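Local structure of shikimate dehydrogenase-like protein HI_0607 (Haemophilus influenzae, 1NPY) at residues A[31-37]-A[247-253]; A[184-188]-A[213-217]. The protein catalyses the NADP(+)-dependent oxidation of shikimate to 3-dehydroshikimate in vitro, but so slowly that shikimate may not be its biological substrate. One frame throughout, in Å; residues are numbered along the deposited sequence.

Contact 1 (A[31-37]-A[247-253]); sequences LGLNFIY and FELYTHQ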
ATOM      1  N   LEU A  31      -3.797   8.460 -22.164  1.00 11.64           N
ATOM      2  CA  LEU A  31      -2.593   9.282 -22.271  1.00 12.09           C
ATOM      3  C   LEU A  31      -1.797   9.109 -23.569  1.00 12.28           C
ATOM      4  O   LEU A  31      -0.782   9.781 -23.760  1.00 13.78           O
ATOM      5  CB  LEU A  31      -1.672   9.039 -21.071  1.00 12.48           C
ATOM      6  CG  LEU A  31      -2.065   9.682 -19.737  1.00 14.89           C
ATOM      7  CD1 LEU A  31      -0.982   9.431 -18.695  1.00 17.22           C
ATOM      8  CD2 LEU A  31      -2.235  11.175 -19.878  1.00 17.36           C
ATOM      9  N   GLY A  32      -2.269   8.256 -24.476  1.00 11.75           N
ATOM     10  CA  GLY A  32      -1.599   8.023 -25.736  1.00 12.40           C
ATOM     11  C   GLY A  32      -0.246   7.365 -25.591  1.00 13.04           C
ATOM     12  O   GLY A  32       0.668   7.644 -26.362  1.00 13.40           O
ATOM     13  N   LEU A  33      -0.118   6.477 -24.607  1.00 12.48           N
ATOM     14  CA  LEU A  33       1.119   5.736 -24.375  1.00 11.63           C
ATOM     15  C   LEU A  33       1.136   4.355 -25.010  1.00 10.87           C
ATOM     16  O   LEU A  33       0.167   3.601 -24.906  1.00 11.85           O
ATOM     17  CB  LEU A  33       1.353   5.550 -22.888  1.00 12.27           C
ATOM     18  CG  LEU A  33       1.815   6.770 -22.110  1.00 12.42           C
ATOM     19  CD1 LEU A  33       1.492   6.744 -20.643  1.00 12.66           C
ATOM     20  CD2 LEU A  33       3.324   6.955 -22.272  1.00 12.55           C
ATOM     21  N   ASN A  34       2.233   4.051 -25.693  1.00 12.32           N
ATOM     22  CA  ASN A  34       2.389   2.765 -26.363  1.00 10.95           C
ATOM     23  C   ASN A  34       2.918   1.696 -25.417  1.00 10.04           C
ATOM     24  O   ASN A  34       4.091   1.295 -25.470  1.00  8.51           O
ATOM     25  CB  ASN A  34       3.352   2.902 -27.549  1.00 11.22           C
ATOM     26  CG  ASN A  34       3.334   1.672 -28.442  1.00 11.56           C
ATOM     27  OD1 ASN A  34       2.381   0.890 -28.411  1.00 13.75           O
ATOM     28  ND2 ASN A  34       4.367   1.521 -29.268  1.00 14.86           N
ATOM     29  N   PHE A  35       2.012   1.306 -24.528  1.00 10.65           N
ATOM     30  CA  PHE A  35       2.249   0.422 -23.389  1.00  9.57           C
ATOM     31  C   PHE A  35       1.021  -0.484 -23.301  1.00  8.54           C
ATOM     32  O   PHE A  35      -0.093  -0.069 -23.652  1.00 10.04           O
ATOM     33  CB  PHE A  35       2.308   1.192 -22.073  1.00  8.78           C
ATOM     34  CG  PHE A  35       3.655   1.762 -21.690  1.00  9.42           C
ATOM     35  CD1 PHE A  35       4.227   2.813 -22.397  1.00 11.89           C
ATOM     36  CD2 PHE A  35       4.308   1.308 -20.553  1.00  7.47           C
ATOM     37  CE1 PHE A  35       5.438   3.349 -22.018  1.00 10.97           C
ATOM     38  CE2 PHE A  35       5.501   1.835 -20.160  1.00 11.66           C
ATOM     39  CZ  PHE A  35       6.083   2.852 -20.904  1.00 10.20           C
ATOM     40  N   ILE A  36       1.235  -1.703 -22.811  1.00  8.41           N
ATOM     41  CA  ILE A  36       0.193  -2.621 -22.349  1.00  7.93           C
ATOM     42  C   ILE A  36       0.569  -3.207 -20.999  1.00  8.28           C
ATOM     43  O   ILE A  36       1.750  -3.265 -20.624  1.00  8.32           O
ATOM     44  CB  ILE A  36      -0.057  -3.770 -23.332  1.00  8.80           C
ATOM     45  CG1 ILE A  36       1.232  -4.538 -23.626  1.00  9.14           C
ATOM     46  CG2 ILE A  36      -0.722  -3.249 -24.576  1.00  8.06           C
ATOM     47  CD1 ILE A  36       1.039  -5.902 -24.306  1.00 14.89           C
ATOM     48  N   TYR A  37      -0.441  -3.592 -20.222  1.00  8.82           N
ATOM     49  CA  TYR A  37      -0.229  -4.159 -18.907  1.00  8.12           C
ATOM     50  C   TYR A  37      -0.924  -5.525 -18.819  1.00  8.72           C
ATOM     51  O   TYR A  37      -2.041  -5.678 -19.321  1.00  9.83           O
ATOM     52  CB  TYR A  37      -0.867  -3.279 -17.833  1.00  8.69           C
ATOM     53  CG  TYR A  37      -0.425  -3.549 -16.406  1.00  7.47           C
ATOM     54  CD1 TYR A  37       0.556  -2.756 -15.806  1.00  8.62           C
ATOM     55  CD2 TYR A  37      -0.976  -4.573 -15.633  1.00  7.07           C
ATOM     56  CE1 TYR A  37       0.963  -2.948 -14.505  1.00 11.02           C
ATOM     57  CE2 TYR A  37      -0.592  -4.758 -14.314  1.00 10.37           C
ATOM     58  CZ  TYR A  37       0.361  -3.925 -13.741  1.00  8.02           C
ATOM     59  OH  TYR A  37       0.773  -4.045 -12.437  1.00  9.44           O
ATOM     60  N   PHE A 247       2.699   3.686 -11.980  1.00  7.31           N
ATOM     61  CA  PHE A 247       2.458   4.135 -13.347  1.00  8.05           C
ATOM     62  C   PHE A 247       3.455   5.218 -13.737  1.00  7.16           C
ATOM     63  O   PHE A 247       4.041   5.203 -14.841  1.00  8.12           O
ATOM     64  CB  PHE A 247       1.026   4.638 -13.463  1.00  7.86           C
ATOM     65  CG  PHE A 247       0.642   5.034 -14.844  1.00  8.04           C
ATOM     66  CD1 PHE A 247      -0.115   4.172 -15.627  1.00  9.01           C
ATOM     67  CD2 PHE A 247       0.976   6.281 -15.364  1.00 10.50           C
ATOM     68  CE1 PHE A 247      -0.487   4.507 -16.902  1.00  8.78           C
ATOM     69  CE2 PHE A 247       0.600   6.608 -16.669  1.00  8.88           C
ATOM     70  CZ  PHE A 247      -0.158   5.757 -17.415  1.00 10.64           C
ATOM     71  N   GLU A 248       3.681   6.135 -12.800  1.00  8.01           N
ATOM     72  CA  GLU A 248       4.594   7.251 -13.026  1.00  9.15           C
ATOM     73  C   GLU A 248       6.042   6.756 -13.127  1.00  8.88           C
ATOM     74  O   GLU A 248       6.818   7.219 -13.958  1.00  9.77           O
ATOM     75  CB  GLU A 248       4.472   8.320 -11.937  1.00  9.75           C
ATOM     76  CG  GLU A 248       5.267   9.580 -12.260  1.00 13.65           C
ATOM     77  CD  GLU A 248       5.117  10.636 -11.178  1.00 18.91           C
ATOM     78  OE1 GLU A 248       5.925  11.592 -11.085  1.00 21.75           O
ATOM     79  OE2 GLU A 248       4.145  10.507 -10.406  1.00 22.81           O
ATOM     80  N   LEU A 249       6.408   5.771 -12.324  1.00  8.52           N
ATOM     81  CA  LEU A 249       7.741   5.195 -12.439  1.00  9.39           C
ATOM     82  C   LEU A 249       7.963   4.556 -13.814  1.00  9.34           C
ATOM     83  O   LEU A 249       9.035   4.659 -14.407  1.00  9.98           O
ATOM     84  CB  LEU A 249       7.977   4.195 -11.322  1.00  9.05           C
ATOM     85  CG  LEU A 249       8.290   4.823  -9.970  1.00 11.30           C
ATOM     86  CD1 LEU A 249       8.134   3.820  -8.842  1.00 10.30           C
ATOM     87  CD2 LEU A 249       9.679   5.439  -9.902  1.00 15.12           C
ATOM     88  N   TYR A 250       6.956   3.852 -14.304  1.00  8.56           N
ATOM     89  CA  TYR A 250       7.145   3.111 -15.554  1.00  7.82           C
ATOM     90  C   TYR A 250       7.132   4.027 -16.782  1.00  9.24           C
ATOM     91  O   TYR A 250       7.887   3.781 -17.720  1.00  8.68           O
ATOM     92  CB  TYR A 250       6.074   2.054 -15.766  1.00  7.45           C
ATOM     93  CG  TYR A 250       5.855   1.042 -14.650  1.00  7.25           C
ATOM     94  CD1 TYR A 250       6.858   0.667 -13.772  1.00  7.95           C
ATOM     95  CD2 TYR A 250       4.621   0.445 -14.505  1.00  9.84           C
ATOM     96  CE1 TYR A 250       6.606  -0.249 -12.753  1.00  7.54           C
ATOM     97  CE2 TYR A 250       4.346  -0.457 -13.486  1.00  7.67           C
ATOM     98  CZ  TYR A 250       5.368  -0.821 -12.633  1.00  7.76           C
ATOM     99  OH  TYR A 250       5.086  -1.704 -11.621  1.00 10.07           O
ATOM    100  N   THR A 251       6.240   5.019 -16.803  1.00  9.54           N
ATOM    101  CA  THR A 251       5.951   5.788 -18.022  1.00 10.97           C
ATOM    102  C   THR A 251       6.551   7.200 -18.048  1.00 10.42           C
ATOM    103  O   THR A 251       6.506   7.873 -19.076  1.00 11.15           O
ATOM    104  CB  THR A 251       4.467   6.031 -18.191  1.00 10.84           C
ATOM    105  OG1 THR A 251       4.011   6.848 -17.098  1.00 12.75           O
ATOM    106  CG2 THR A 251       3.660   4.735 -18.151  1.00 10.26           C
ATOM    107  N   HIS A 252       6.955   7.675 -16.882  1.00 10.69           N
ATOM    108  CA  HIS A 252       7.387   9.058 -16.659  1.00 11.76           C
ATOM    109  C   HIS A 252       6.300  10.110 -16.834  1.00 11.61           C
ATOM    110  O   HIS A 252       6.578  11.293 -17.049  1.00 12.27           O
ATOM    111  CB  HIS A 252       8.595   9.421 -17.523  1.00 12.66           C
ATOM    112  CG  HIS A 252       9.806   8.619 -17.172  1.00 14.34           C
ATOM    113  ND1 HIS A 252      10.510   7.888 -18.101  1.00 20.81           N
ATOM    114  CD2 HIS A 252      10.363   8.353 -15.969  1.00 16.28           C
ATOM    115  CE1 HIS A 252      11.497   7.261 -17.491  1.00 17.21           C
ATOM    116  NE2 HIS A 252      11.429   7.519 -16.198  1.00 20.73           N
ATOM    117  N   GLN A 253       5.049   9.696 -16.701  1.00 10.54           N
ATOM    118  CA  GLN A 253       3.889  10.579 -16.662  1.00 10.63           C
ATOM    119  C   GLN A 253       3.009  10.293 -15.444  1.00 11.30           C
ATOM    120  O   GLN A 253       2.614   9.146 -15.205  1.00 10.98           O
ATOM    121  CB  GLN A 253       3.034  10.426 -17.919  1.00 11.67           C
ATOM    122  CG  GLN A 253       3.678  11.020 -19.170  1.00 12.75           C
ATOM    123  CD  GLN A 253       2.781  10.995 -20.400  1.00 12.49           C
ATOM    124  OE1 GLN A 253       1.623  11.422 -20.321  1.00 15.44           O
ATOM    125  NE2 GLN A 253       3.338  10.604 -21.549  1.00 11.80           N
TER
HETATM  126  O   HOH W   1      -0.079  12.083 -22.345  1.00 14.48           O
HETATM  127  O   HOH W   2       2.024  10.081 -24.389  1.00 21.06           O
HETATM  128  O   HOH W   3       2.246  -1.887 -11.509  1.00 12.35           O
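Phe-35 (chi1 m) lays one ring face against Thr-251. Thr-251 CG2 stands 4.1 Å from the Phe-35 ring centroid, 16° off the normal, a CH-pi contact. The p rotamer of Thr-251 also lets OG1 bond Phe-247 O (2.8 Å) and accept from Gln-253 N (3.1 Å), an ST turn at the helix end. Phe-247 has its CA-to-CB bond sideways, but the t rotamer brings the ring to Leu-33 (CZ to CD1, 3.8 Å) and Leu-31 (CE2 to CD1, 3.8 Å). Both leucines are m,t. Tyr-37 (t) and Tyr-250 (m) approach at CE1 and CE2, 4.3 Å apart, and their OH groups share water 3. No direct hydrogen bond joins the segments. Two waters instead link Leu-31 O to the Gln-253 amide, one at OE1 and one at NE2. Gly-32 closes helix 19-31 with a Schellman motif, and the chain turns into strand 35-40, outermost of the sheet within this chain. The end of helix 235-251 thus packs on the alpha/beta substrate-binding domain of the shikimate dehydrogenase fold.

Contact 2 (A[184-188]-A[213-217]); sequences SIGMK and VAMPV
Val-213, chi1 t, pushes both methyls against the turn at 184-187. Val-213 CG2 lies 3.4 Å from Ile-185 O and 3.8 Å from Met-187 CG, and Val-213 CG1 lies 4.1 Å from Gly-186 O. Neither segment is regular helix or strand. Ser-184 to Met-187 form a type II beta turn, closed by Met-187 N to Ser-184 O at 3.1 Å. Phi/psi are -75/1 at Ser-184 and -61/134 at Ile-185. Gly-186 has 87/-9, where a CB would jam against Ile-185 O. Met-187 (m,t,p) and Lys-188 then take polyproline-II-like angles, -71/128 and -51/131. These loops follow neighbouring parallel strands 178-181 and 208-211 of the Rossmann-type domain, at the C-terminal ends where such folds bind the dinucleotide. Ser-184 belongs, by similarity, to the NADP(+) site. One hydrogen bond joins the segments: Lys-188 N to Met-215 O, 3.0 Å and almost straight at 178°. The CA atoms of Lys-188 and Met-215 are 5.8 Å apart, the closest register. The second loop runs through phi/psi -62/131 at Val-213, -106/-21 at Ala-214, -133/114 at Met-215 and -78/168 at Pro-216. The peptide from Met-215 to Pro-216 is cis. Pro-216 CD comes within 3.3 Å of Gly-186 O and 3.8 Å of Lys-188 N. Met-215 is t,p,p. Met-215 CG lies 3.9 Å from Lys-188 CB, while the end of the lysine chain (chi1 and chi2 t) leads away.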
ATOM      1  N   SER A 184      -7.276  -7.307   9.254  1.00 14.02           N
ATOM      2  CA  SER A 184      -8.406  -7.711   8.424  1.00 15.26           C
ATOM      3  C   SER A 184      -9.801  -7.348   8.954  1.00 13.93           C
ATOM      4  O   SER A 184     -10.804  -7.718   8.338  1.00 13.94           O
ATOM      5  CB  SER A 184      -8.334  -9.220   8.196  1.00 16.23           C
ATOM      6  OG  SER A 184      -8.362  -9.834   9.470  1.00 24.03           O
ATOM      7  N   ILE A 185      -9.891  -6.691  10.104  1.00 12.65           N
ATOM      8  CA  ILE A 185     -11.182  -6.280  10.649  1.00 11.14           C
ATOM      9  C   ILE A 185     -11.842  -5.336   9.640  1.00 11.19           C
ATOM     10  O   ILE A 185     -11.204  -4.386   9.197  1.00 11.40           O
ATOM     11  CB  ILE A 185     -11.039  -5.620  12.043  1.00 11.11           C
ATOM     12  CG1 ILE A 185     -10.632  -6.625  13.127  1.00 13.61           C
ATOM     13  CG2 ILE A 185     -12.354  -4.984  12.438  1.00 10.47           C
ATOM     14  CD1 ILE A 185     -10.141  -5.999  14.401  1.00 14.82           C
ATOM     15  N   GLY A 186     -13.126  -5.548   9.356  1.00 12.06           N
ATOM     16  CA  GLY A 186     -13.875  -4.793   8.363  1.00 12.05           C
ATOM     17  C   GLY A 186     -13.811  -5.280   6.926  1.00 11.79           C
ATOM     18  O   GLY A 186     -14.591  -4.818   6.093  1.00 12.62           O
ATOM     19  N   MET A 187     -12.952  -6.244   6.610  1.00 11.64           N
ATOM     20  CA  MET A 187     -12.796  -6.705   5.234  1.00 14.45           C
ATOM     21  C   MET A 187     -14.014  -7.498   4.766  1.00 14.61           C
ATOM     22  O   MET A 187     -14.445  -8.430   5.451  1.00 15.01           O
ATOM     23  CB  MET A 187     -11.556  -7.597   5.101  1.00 14.31           C
ATOM     24  CG  MET A 187     -10.240  -6.888   5.168  1.00 17.51           C
ATOM     25  SD  MET A 187      -8.877  -8.065   4.909  1.00 23.72           S
ATOM     26  CE  MET A 187      -8.978  -8.312   3.123  1.00 21.44           C
ATOM     27  N   LYS A 188     -14.555  -7.107   3.618  1.00 15.53           N
ATOM     28  CA  LYS A 188     -15.660  -7.812   2.982  1.00 18.11           C
ATOM     29  C   LYS A 188     -15.345  -9.289   2.868  1.00 18.25           C
ATOM     30  O   LYS A 188     -14.255  -9.642   2.422  1.00 18.84           O
ATOM     31  CB  LYS A 188     -15.927  -7.260   1.588  1.00 18.61           C
ATOM     32  CG  LYS A 188     -16.960  -8.015   0.778  1.00 23.31           C
ATOM     33  CD  LYS A 188     -17.570  -7.126  -0.298  1.00 28.83           C
ATOM     34  CE  LYS A 188     -17.270  -7.615  -1.707  1.00 33.17           C
ATOM     35  NZ  LYS A 188     -18.488  -8.218  -2.326  1.00 35.56           N
ATOM     36  N   VAL A 213      -8.024  -1.100   5.122  1.00 14.21           N
ATOM     37  CA  VAL A 213      -8.984  -1.950   4.419  1.00 14.93           C
ATOM     38  C   VAL A 213      -9.658  -1.139   3.314  1.00 16.95           C
ATOM     39  O   VAL A 213     -10.103  -0.016   3.547  1.00 18.27           O
ATOM     40  CB  VAL A 213     -10.084  -2.477   5.362  1.00 13.76           C
ATOM     41  CG1 VAL A 213     -11.163  -3.151   4.550  1.00 13.98           C
ATOM     42  CG2 VAL A 213      -9.479  -3.417   6.376  1.00 15.42           C
ATOM     43  N   ALA A 214      -9.689  -1.701   2.112  1.00 17.98           N
ATOM     44  CA  ALA A 214     -10.170  -0.993   0.929  1.00 18.93           C
ATOM     45  C   ALA A 214     -11.543  -1.440   0.440  1.00 19.76           C
ATOM     46  O   ALA A 214     -12.204  -0.658  -0.233  1.00 19.74           O
ATOM     47  CB  ALA A 214      -9.152  -1.105  -0.184  1.00 19.43           C
ATOM     48  N   MET A 215     -11.982  -2.643   0.809  1.00 19.29           N
ATOM     49  CA  MET A 215     -13.281  -3.165   0.395  1.00 19.21           C
ATOM     50  C   MET A 215     -13.960  -3.744   1.633  1.00 18.04           C
ATOM     51  O   MET A 215     -13.466  -4.721   2.213  1.00 16.98           O
ATOM     52  CB  MET A 215     -13.102  -4.256  -0.663  1.00 20.80           C
ATOM     53  CG  MET A 215     -14.393  -4.920  -1.112  1.00 24.71           C
ATOM     54  SD  MET A 215     -15.536  -3.812  -1.978  1.00 34.57           S
ATOM     55  CE  MET A 215     -14.929  -4.078  -3.646  1.00 34.80           C
ATOM     56  N   PRO A 216     -15.061  -3.142   2.066  1.00 16.95           N
ATOM     57  CA  PRO A 216     -15.651  -1.927   1.491  1.00 17.97           C
ATOM     58  C   PRO A 216     -14.876  -0.697   1.947  1.00 17.72           C
ATOM     59  O   PRO A 216     -14.143  -0.814   2.920  1.00 17.19           O
ATOM     60  CB  PRO A 216     -17.030  -1.893   2.159  1.00 18.14           C
ATOM     61  CG  PRO A 216     -16.745  -2.444   3.540  1.00 17.45           C
ATOM     62  CD  PRO A 216     -15.783  -3.580   3.274  1.00 17.21           C
ATOM     63  N   VAL A 217     -15.102   0.466   1.343  1.00 18.98           N
ATOM     64  CA  VAL A 217     -14.576   1.707   1.901  1.00 19.61           C
ATOM     65  C   VAL A 217     -15.202   1.940   3.280  1.00 18.54           C
ATOM     66  O   VAL A 217     -14.517   2.308   4.246  1.00 17.51           O
ATOM     67  CB  VAL A 217     -14.913   2.874   0.947  1.00 19.96           C
ATOM     68  CG1 VAL A 217     -14.516   4.221   1.557  1.00 23.26           C
ATOM     69  CG2 VAL A 217     -14.217   2.632  -0.381  1.00 21.32           C
TER

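Overall arrangement
The two contacts lie in different domains. Their centres are 30 Å apart, and their nearest atoms about 16 Å. Contact 1 is at strand 35-40, outermost of the mixed sheet within this chain, in the substrate-binding domain. Contact 2 is beside the six-stranded parallel sheet of the NADP(+)-binding domain. Along the chain the order is 31-37, 184-188, 213-217, 247-253, so both segments of contact 2 fall between those of contact 1. The chain builds the first domain, then the second, and returns through helix 235-251. That helix relates the two: its end belongs to contact 1, while its Ile-239 touches Ala-214 of contact 2. This fits the two-domain plan of shikimate dehydrogenases.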